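Local coordinates for protein Pre-mRNA-processing-splicing factor 8 (Cryptococcus neoformans var. grubii serotype A, PDB 6MX6) that is an intein lodged in a spliceosomal protein, and probably cuts itself out while joining the flanking host sequences by protein splicing, at residues C5-L13 against Y165-L173; V22-Q30 against R39-G47. All coordinates share one frame; numbering follows the deposited sequence.

Contact 1 of 2, residues C5-L13 against Y165-L173; sequences CLQNGTRLL and YLRYDYLVL
The guanidinium of R11 lies flat on one face of the Y168 ring, a cation-pi stack with centres 3.7 Å apart and planes inclined by 18°. CZ sits off the ring centre toward the rim on the CD2–CE2 side, while D169 CB backs the opposite face and R11 O lies at the edge. With chi1 at 81°, Y168 CG stands between its backbone N and carbonyl carbon, which brings the ring up beside the R11 chain. The second aromatic, Y165, is met differently: L173 CB rests on one face, toward the rim, whereas L12 CD2 reaches the edge, 3.8 Å from Y165 CE2, and a water also lies in the ring plane. L6 CD1 approaches Y165 OH head-on at 3.2 Å, and both leucines pack on L173 CD1. L13 CD1 comes obliquely to the Y170 ring, 3.6 Å from Y170 CE1, with L166 CD1 at that ring's edge. L171 CD2 lies over the centre of one guanidinium face of R167, with the D169 carboxylate at its edge.

Backbone bonds hold these groups in register. Y168 N donates to R11 O at 2.9 Å, from above the carbonyl plane, and L13 N donates to L166 O at 3.1 Å; the pair brackets the single bridge between L12 and R167. The same water gives one hydrogen to L166 O and the other to L13 O.

The turn R167–Y170 is stiffened from within, since R167 grips D169 side-on through NE and NH2, one nitrogen to each carboxylate oxygen; its NH1 bonds to E61 O. R11, paired with the E19 carboxylate through NE and stacked on a pi face, probably keeps its charge, and the contact thus joins an apolar interior to a polar, charge-paired margin.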
loop_
_atom_site.group_PDB
_atom_site.type_symbol
_atom_site.label_atom_id
_atom_site.label_comp_id
_atom_site.label_asym_id
_atom_site.label_seq_id
_atom_site.Cartn_x
_atom_site.Cartn_y
_atom_site.Cartn_z
ATOM N N CYS A 5 -7.619 -2.849 0.374
ATOM C CA CYS A 5 -7.213 -4.240 0.526
ATOM C C CYS A 5 -6.236 -4.639 -0.590
ATOM O O CYS A 5 -6.192 -3.979 -1.625
ATOM C CB CYS A 5 -8.445 -5.108 0.512
ATOM S SG CYS A 5 -9.836 -4.218 1.241
ATOM N N LEU A 6 -5.488 -5.728 -0.399
ATOM C CA LEU A 6 -4.325 -6.025 -1.232
ATOM C C LEU A 6 -4.448 -7.383 -1.904
ATOM O O LEU A 6 -5.050 -8.310 -1.362
ATOM C CB LEU A 6 -3.038 -6.010 -0.401
ATOM C CG LEU A 6 -2.736 -4.699 0.321
ATOM C CD1 LEU A 6 -1.494 -4.893 1.181
ATOM C CD2 LEU A 6 -2.515 -3.585 -0.679
ATOM N N GLN A 7 -3.829 -7.512 -3.079
ATOM C CA GLN A 7 -3.855 -8.787 -3.775
ATOM C C GLN A 7 -3.170 -9.858 -2.948
ATOM O O GLN A 7 -2.121 -9.617 -2.336
ATOM C CB GLN A 7 -3.158 -8.691 -5.132
ATOM C CG GLN A 7 -3.308 -9.963 -5.945
ATOM C CD GLN A 7 -2.717 -9.824 -7.334
ATOM O OE1 GLN A 7 -1.537 -9.523 -7.479
ATOM N NE2 GLN A 7 -3.538 -10.037 -8.360
ATOM N N ASN A 8 -3.772 -11.046 -2.919
ATOM C CA ASN A 8 -3.131 -12.177 -2.263
ATOM C C ASN A 8 -1.735 -12.404 -2.830
ATOM O O ASN A 8 -1.511 -12.320 -4.043
ATOM C CB ASN A 8 -3.969 -13.439 -2.424
ATOM C CG ASN A 8 -5.164 -13.470 -1.481
ATOM O OD1 ASN A 8 -5.491 -12.473 -0.837
ATOM N ND2 ASN A 8 -5.823 -14.618 -1.402
ATOM N N GLY A 9 -0.801 -12.713 -1.945
ATOM C CA GLY A 9 0.587 -12.870 -2.319
ATOM C C GLY A 9 1.428 -11.640 -2.086
ATOM O O GLY A 9 2.649 -11.695 -2.289
ATOM N N THR A 10 0.818 -10.536 -1.670
ATOM C CA THR A 10 1.580 -9.359 -1.285
ATOM C C THR A 10 2.370 -9.667 -0.015
ATOM O O THR A 10 1.820 -10.182 0.962
ATOM C CB THR A 10 0.654 -8.163 -1.067
ATOM O OG1 THR A 10 -0.094 -7.883 -2.268
ATOM C CG2 THR A 10 1.465 -6.944 -0.685
ATOM N N ARG A 11 3.669 -9.367 -0.038
ATOM C CA ARG A 11 4.572 -9.708 1.058
ATOM C C ARG A 11 4.703 -8.522 2.006
ATOM O O ARG A 11 5.125 -7.435 1.594
ATOM C CB ARG A 11 5.944 -10.116 0.507
ATOM C CG ARG A 11 5.898 -11.320 -0.426
ATOM C CD ARG A 11 7.064 -11.329 -1.413
ATOM N NE ARG A 11 8.351 -11.311 -0.728
ATOM C CZ ARG A 11 9.526 -11.235 -1.345
ATOM N NH1 ARG A 11 9.578 -11.168 -2.669
ATOM N NH2 ARG A 11 10.647 -11.221 -0.635
ATOM N N LEU A 12 4.350 -8.731 3.272
ATOM C CA LEU A 12 4.416 -7.726 4.319
ATOM C C LEU A 12 5.464 -8.119 5.348
ATOM O O LEU A 12 5.965 -9.246 5.355
ATOM C CB LEU A 12 3.050 -7.568 4.992
ATOM C CG LEU A 12 1.882 -7.447 4.012
ATOM C CD1 LEU A 12 0.551 -7.420 4.740
ATOM C CD2 LEU A 12 2.056 -6.193 3.158
ATOM N N LEU A 13 5.766 -7.183 6.249
ATOM C CA LEU A 13 6.755 -7.390 7.307
ATOM C C LEU A 13 6.049 -7.554 8.648
ATOM O O LEU A 13 5.261 -6.690 9.049
ATOM C CB LEU A 13 7.740 -6.222 7.374
ATOM C CG LEU A 13 8.699 -6.097 6.191
ATOM C CD1 LEU A 13 9.593 -4.882 6.336
ATOM C CD2 LEU A 13 9.520 -7.360 6.035
ATOM N N TYR A 165 1.684 0.409 7.693
ATOM C CA TYR A 165 2.495 -0.787 7.874
ATOM C C TYR A 165 3.385 -0.926 6.648
ATOM O O TYR A 165 3.271 -0.159 5.689
ATOM C CB TYR A 165 1.631 -2.037 8.094
ATOM C CG TYR A 165 0.670 -2.318 6.955
ATOM C CD1 TYR A 165 -0.478 -1.557 6.782
ATOM C CD2 TYR A 165 0.919 -3.344 6.051
ATOM C CE1 TYR A 165 -1.343 -1.803 5.738
ATOM C CE2 TYR A 165 0.054 -3.602 5.011
ATOM C CZ TYR A 165 -1.069 -2.830 4.855
ATOM O OH TYR A 165 -1.932 -3.083 3.812
ATOM N N LEU A 166 4.282 -1.905 6.678
ATOM C CA LEU A 166 5.342 -1.990 5.681
ATOM C C LEU A 166 5.202 -3.222 4.801
ATOM O O LEU A 166 4.997 -4.336 5.301
ATOM C CB LEU A 166 6.714 -1.998 6.352
ATOM C CG LEU A 166 7.127 -0.681 7.009
ATOM C CD1 LEU A 166 8.578 -0.765 7.465
ATOM C CD2 LEU A 166 6.902 0.509 6.084
ATOM N N ARG A 167 5.346 -3.015 3.491
ATOM C CA ARG A 167 5.650 -4.097 2.568
ATOM C C ARG A 167 7.077 -4.586 2.816
ATOM O O ARG A 167 7.882 -3.917 3.464
ATOM C CB ARG A 167 5.490 -3.621 1.117
ATOM C CG ARG A 167 5.193 -4.726 0.095
ATOM C CD ARG A 167 4.760 -4.158 -1.259
ATOM N NE ARG A 167 5.880 -3.578 -2.003
ATOM C CZ ARG A 167 5.822 -3.234 -3.285
ATOM N NH1 ARG A 167 4.692 -3.395 -3.962
ATOM N NH2 ARG A 167 6.885 -2.714 -3.892
ATOM N N TYR A 168 7.387 -5.770 2.282
ATOM C CA TYR A 168 8.680 -6.396 2.545
ATOM C C TYR A 168 9.851 -5.523 2.086
ATOM O O TYR A 168 10.949 -5.618 2.649
ATOM C CB TYR A 168 8.737 -7.766 1.866
ATOM C CG TYR A 168 9.074 -7.653 0.398
ATOM C CD1 TYR A 168 8.113 -7.256 -0.526
ATOM C CD2 TYR A 168 10.358 -7.906 -0.058
ATOM C CE1 TYR A 168 8.426 -7.133 -1.870
ATOM C CE2 TYR A 168 10.679 -7.787 -1.395
ATOM C CZ TYR A 168 9.715 -7.399 -2.295
ATOM O OH TYR A 168 10.051 -7.282 -3.627
ATOM N N ASP A 169 9.648 -4.677 1.073
ATOM C CA ASP A 169 10.661 -3.745 0.595
ATOM C C ASP A 169 10.507 -2.355 1.203
ATOM O O ASP A 169 11.008 -1.379 0.635
ATOM C CB ASP A 169 10.633 -3.652 -0.937
ATOM C CG ASP A 169 9.313 -3.107 -1.472
ATOM O OD1 ASP A 169 8.361 -2.929 -0.683
ATOM O OD2 ASP A 169 9.225 -2.845 -2.690
ATOM N N TYR A 170 9.799 -2.247 2.328
ATOM C CA TYR A 170 9.632 -1.031 3.115
ATOM C C TYR A 170 8.741 0.016 2.449
ATOM O O TYR A 170 8.649 1.134 2.953
ATOM C CB TYR A 170 10.994 -0.420 3.483
ATOM C CG TYR A 170 11.848 -1.392 4.263
ATOM C CD1 TYR A 170 11.579 -1.664 5.596
ATOM C CD2 TYR A 170 12.905 -2.060 3.657
ATOM C CE1 TYR A 170 12.352 -2.567 6.315
ATOM C CE2 TYR A 170 13.683 -2.958 4.364
ATOM C CZ TYR A 170 13.401 -3.210 5.691
ATOM O OH TYR A 170 14.176 -4.104 6.394
ATOM N N LEU A 171 8.062 -0.319 1.348
ATOM C CA LEU A 171 6.983 0.533 0.858
ATOM C C LEU A 171 5.947 0.710 1.962
ATOM O O LEU A 171 5.551 -0.262 2.609
ATOM C CB LEU A 171 6.338 -0.088 -0.384
ATOM C CG LEU A 171 5.162 0.666 -1.000
ATOM C CD1 LEU A 171 5.616 1.990 -1.566
ATOM C CD2 LEU A 171 4.498 -0.187 -2.076
ATOM N N VAL A 172 5.524 1.948 2.191
ATOM C CA VAL A 172 4.585 2.261 3.257
ATOM C C VAL A 172 3.164 2.112 2.725
ATOM O O VAL A 172 2.785 2.755 1.740
ATOM C CB VAL A 172 4.821 3.670 3.821
ATOM C CG1 VAL A 172 3.729 4.020 4.839
ATOM C CG2 VAL A 172 6.213 3.756 4.466
ATOM N N LEU A 173 2.375 1.281 3.399
ATOM C CA LEU A 173 1.015 0.938 3.017
ATOM C C LEU A 173 0.053 1.398 4.106
ATOM O O LEU A 173 0.417 1.472 5.284
ATOM C CB LEU A 173 0.880 -0.576 2.818
ATOM C CG LEU A 173 1.720 -1.180 1.691
ATOM C CD1 LEU A 173 1.735 -2.701 1.797
ATOM C CD2 LEU A 173 1.207 -0.695 0.325
HETATM O O HOH W 1 4.078 -4.890 7.559
#

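Contact 2 of 2, residues V22-Q30 against R39-G47; sequences VEDVQEGDQ and RTASKIVRG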
loop_
_atom_site.group_PDB
_atom_site.type_symbol
_atom_site.label_atom_id
_atom_site.label_comp_id
_atom_site.label_asym_id
_atom_site.label_seq_id
_atom_site.Cartn_x
_atom_site.Cartn_y
_atom_site.Cartn_z
ATOM N N VAL A 22 0.032 -11.415 2.840
ATOM C CA VAL A 22 -1.098 -10.646 3.353
ATOM C C VAL A 22 -2.245 -11.572 3.747
ATOM O O VAL A 22 -2.942 -11.330 4.740
ATOM C CB VAL A 22 -1.549 -9.585 2.326
ATOM C CG1 VAL A 22 -1.991 -10.234 1.010
ATOM C CG2 VAL A 22 -2.675 -8.742 2.898
ATOM N N GLU A 23 -2.450 -12.652 2.994
ATOM C CA GLU A 23 -3.549 -13.565 3.286
ATOM C C GLU A 23 -3.262 -14.478 4.472
ATOM O O GLU A 23 -4.183 -15.158 4.939
ATOM C CB GLU A 23 -3.887 -14.410 2.055
ATOM C CG GLU A 23 -2.827 -15.429 1.665
ATOM C CD GLU A 23 -1.876 -14.889 0.602
ATOM O OE1 GLU A 23 -1.718 -13.654 0.530
ATOM O OE2 GLU A 23 -1.301 -15.698 -0.158
ATOM N N ASP A 24 -2.027 -14.510 4.966
ATOM C CA ASP A 24 -1.686 -15.271 6.163
ATOM C C ASP A 24 -1.750 -14.428 7.429
ATOM O O ASP A 24 -1.536 -14.958 8.523
ATOM C CB ASP A 24 -0.288 -15.887 6.022
ATOM C CG ASP A 24 -0.199 -16.872 4.866
ATOM O OD1 ASP A 24 -1.244 -17.448 4.496
ATOM O OD2 ASP A 24 0.913 -17.066 4.324
ATOM N N VAL A 25 -2.038 -13.133 7.304
ATOM C CA VAL A 25 -2.192 -12.267 8.467
ATOM C C VAL A 25 -3.477 -12.632 9.193
ATOM O O VAL A 25 -4.553 -12.677 8.586
ATOM C CB VAL A 25 -2.207 -10.795 8.037
ATOM C CG1 VAL A 25 -2.558 -9.894 9.216
ATOM C CG2 VAL A 25 -0.855 -10.405 7.427
ATOM N N GLN A 26 -3.376 -12.890 10.492
ATOM C CA GLN A 26 -4.535 -13.281 11.283
ATOM C C GLN A 26 -4.788 -12.268 12.390
ATOM O O GLN A 26 -3.950 -11.414 12.680
ATOM C CB GLN A 26 -4.356 -14.689 11.864
ATOM C CG GLN A 26 -5.135 -15.749 11.100
ATOM C CD GLN A 26 -6.561 -15.308 10.765
ATOM O OE1 GLN A 26 -7.297 -14.803 11.626
ATOM N NE2 GLN A 26 -6.954 -15.492 9.505
ATOM N N GLU A 27 -5.968 -12.379 13.008
ATOM C CA GLU A 27 -6.397 -11.412 14.015
ATOM C C GLU A 27 -5.373 -11.294 15.140
ATOM O O GLU A 27 -4.864 -12.299 15.644
ATOM C CB GLU A 27 -7.762 -11.814 14.581
ATOM C CG GLU A 27 -8.264 -10.923 15.709
ATOM C CD GLU A 27 -9.071 -9.728 15.221
ATOM O OE1 GLU A 27 -9.526 -9.736 14.056
ATOM O OE2 GLU A 27 -9.255 -8.774 16.008
ATOM N N GLY A 28 -5.073 -10.054 15.530
ATOM C CA GLY A 28 -4.079 -9.779 16.551
ATOM C C GLY A 28 -2.634 -9.797 16.089
ATOM O O GLY A 28 -1.749 -9.453 16.884
ATOM N N ASP A 29 -2.358 -10.179 14.840
ATOM C CA ASP A 29 -0.979 -10.300 14.376
ATOM C C ASP A 29 -0.253 -8.959 14.449
ATOM O O ASP A 29 -0.837 -7.893 14.255
ATOM C CB ASP A 29 -0.933 -10.841 12.941
ATOM C CG ASP A 29 -0.693 -12.338 12.891
ATOM O OD1 ASP A 29 -0.468 -12.928 13.970
ATOM O OD2 ASP A 29 -0.727 -12.930 11.783
ATOM N N GLN A 30 1.045 -9.025 14.731
ATOM C CA GLN A 30 1.874 -7.837 14.865
ATOM C C GLN A 30 2.630 -7.603 13.560
ATOM O O GLN A 30 3.357 -8.487 13.092
ATOM C CB GLN A 30 2.841 -7.987 16.040
ATOM C CG GLN A 30 2.140 -8.152 17.394
ATOM C CD GLN A 30 1.299 -6.945 17.767
ATOM O OE1 GLN A 30 1.829 -5.909 18.169
ATOM N NE2 GLN A 30 -0.022 -7.071 17.632
ATOM N N ARG A 39 2.361 -2.766 15.044
ATOM C CA ARG A 39 1.010 -2.465 14.598
ATOM C C ARG A 39 0.188 -3.731 14.753
ATOM O O ARG A 39 0.653 -4.817 14.414
ATOM C CB ARG A 39 0.974 -2.004 13.130
ATOM C CG ARG A 39 1.729 -0.728 12.835
ATOM C CD ARG A 39 0.990 0.488 13.358
ATOM N NE ARG A 39 1.609 1.723 12.894
ATOM C CZ ARG A 39 2.759 2.204 13.355
ATOM N NH1 ARG A 39 3.421 1.552 14.302
ATOM N NH2 ARG A 39 3.249 3.335 12.864
ATOM N N THR A 40 -1.018 -3.606 15.285
ATOM C CA THR A 40 -1.892 -4.757 15.456
ATOM C C THR A 40 -2.903 -4.790 14.317
ATOM O O THR A 40 -3.518 -3.768 14.000
ATOM C CB THR A 40 -2.613 -4.711 16.806
ATOM O OG1 THR A 40 -1.650 -4.814 17.859
ATOM C CG2 THR A 40 -3.584 -5.872 16.922
ATOM N N ALA A 41 -3.056 -5.956 13.702
ATOM C CA ALA A 41 -4.025 -6.159 12.635
ATOM C C ALA A 41 -5.301 -6.773 13.194
ATOM O O ALA A 41 -5.268 -7.600 14.109
ATOM C CB ALA A 41 -3.449 -7.061 11.541
ATOM N N SER A 42 -6.435 -6.361 12.630
ATOM C CA SER A 42 -7.717 -6.931 13.019
ATOM C C SER A 42 -8.673 -6.871 11.838
ATOM O O SER A 42 -8.377 -6.276 10.800
ATOM C CB SER A 42 -8.314 -6.209 14.234
ATOM O OG SER A 42 -8.492 -4.828 13.989
ATOM N N LYS A 43 -9.830 -7.510 12.011
ATOM C CA LYS A 43 -10.919 -7.440 11.035
ATOM C C LYS A 43 -10.478 -7.991 9.676
ATOM O O LYS A 43 -10.637 -7.351 8.639
ATOM C CB LYS A 43 -11.432 -6.005 10.890
ATOM C CG LYS A 43 -12.062 -5.390 12.133
ATOM C CD LYS A 43 -12.723 -4.055 11.782
ATOM C CE LYS A 43 -13.312 -3.363 13.008
ATOM N NZ LYS A 43 -12.603 -2.088 13.351
ATOM N N ILE A 44 -9.953 -9.214 9.703
ATOM C CA ILE A 44 -9.497 -9.895 8.492
ATOM C C ILE A 44 -10.685 -10.132 7.567
ATOM O O ILE A 44 -11.666 -10.778 7.945
ATOM C CB ILE A 44 -8.809 -11.221 8.840
ATOM C CG1 ILE A 44 -7.878 -11.054 10.039
ATOM C CG2 ILE A 44 -8.094 -11.794 7.623
ATOM C CD1 ILE A 44 -6.792 -10.049 9.839
ATOM N N VAL A 45 -10.585 -9.645 6.331
ATOM C CA VAL A 45 -11.637 -9.841 5.342
ATOM C C VAL A 45 -11.004 -10.301 4.035
ATOM O O VAL A 45 -9.815 -10.093 3.789
ATOM C CB VAL A 45 -12.465 -8.561 5.124
ATOM C CG1 VAL A 45 -13.315 -8.271 6.352
ATOM C CG2 VAL A 45 -11.540 -7.393 4.828
ATOM N N ARG A 46 -11.808 -10.955 3.198
ATOM C CA ARG A 46 -11.296 -11.469 1.932
ATOM C C ARG A 46 -12.351 -11.329 0.849
ATOM O O ARG A 46 -13.553 -11.330 1.122
ATOM C CB ARG A 46 -10.884 -12.944 2.011
ATOM C CG ARG A 46 -9.929 -13.288 3.129
ATOM C CD ARG A 46 -9.072 -14.490 2.765
ATOM N NE ARG A 46 -8.460 -15.122 3.934
ATOM C CZ ARG A 46 -7.552 -14.548 4.719
ATOM N NH1 ARG A 46 -7.128 -13.314 4.474
ATOM N NH2 ARG A 46 -7.066 -15.214 5.757
ATOM N N GLY A 47 -11.887 -11.226 -0.388
ATOM C CA GLY A 47 -12.829 -11.225 -1.489
ATOM C C GLY A 47 -12.102 -11.482 -2.787
ATOM O O GLY A 47 -10.941 -11.881 -2.790
HETATM O O HOH W 2 -5.219 -11.843 6.061
HETATM O O HOH W 3 -10.913 -10.928 11.790
HETATM O O HOH W 4 0.441 -4.689 20.548
#
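I44 presses its CG1 and CD1 against the backbone of the V25–E27 loop, with CD1 3.7 Å from V25 O. Two residues farther along the strand, R46 stretches out from CG to NE and lays one guanidinium face against E23 O without a hydrogen bond there. The group is held instead by water: one molecule at its edge accepts from NH1 and donates to both V22 O and V25 O, while S155 OG adds a weak bond. A41 is the third anchor. Its CB meets V25 CG1 at 3.8 Å, its N donates to D29 O at 3.0 Å, and its O receives G28 N at 2.8 Å.

Between these points E27 bends at chi2 (89°), turning its carboxylate back onto the strand, where OE1 takes K43 N at 3.0 Å on the syn side, though tilted out of the carboxylate plane. At the far end Q30 NE2 donates to T40 OG1 at 2.8 Å and also to G28 O, which fixes the turn of its amide. The type II turn Q26–D29, with G28 at positive phi, leads into the antiparallel, non-hydrogen-bonded Q30–T40 pair, the start of the beta hairpin 30-32/38-49 in the mostly beta Hint fold.

In the fold
Contact 1 closes the two ends of the chain upon one another, and contact 2 secures an early loop to the long strand 38-49; their centres are about 12 Å apart. They meet directly: G9 N is 2.8 Å from E23 OE1, and T10 O is 2.9 Å from V22 N, both probable hydrogen bonds. Strand 152-159, between strands 6-7 and 38-49 in one antiparallel sheet, joins them further. At the N-terminal end of segment 5-13, C5 N bonds to T66 OG1 and H69 ND1, a grouping consistent with the N-terminal splice junction of Hint domains. Strand 172-174 runs on to the C-terminal end, so contact 1 probably helps bring both junctions together; contact 2 contributes no residue to that grouping.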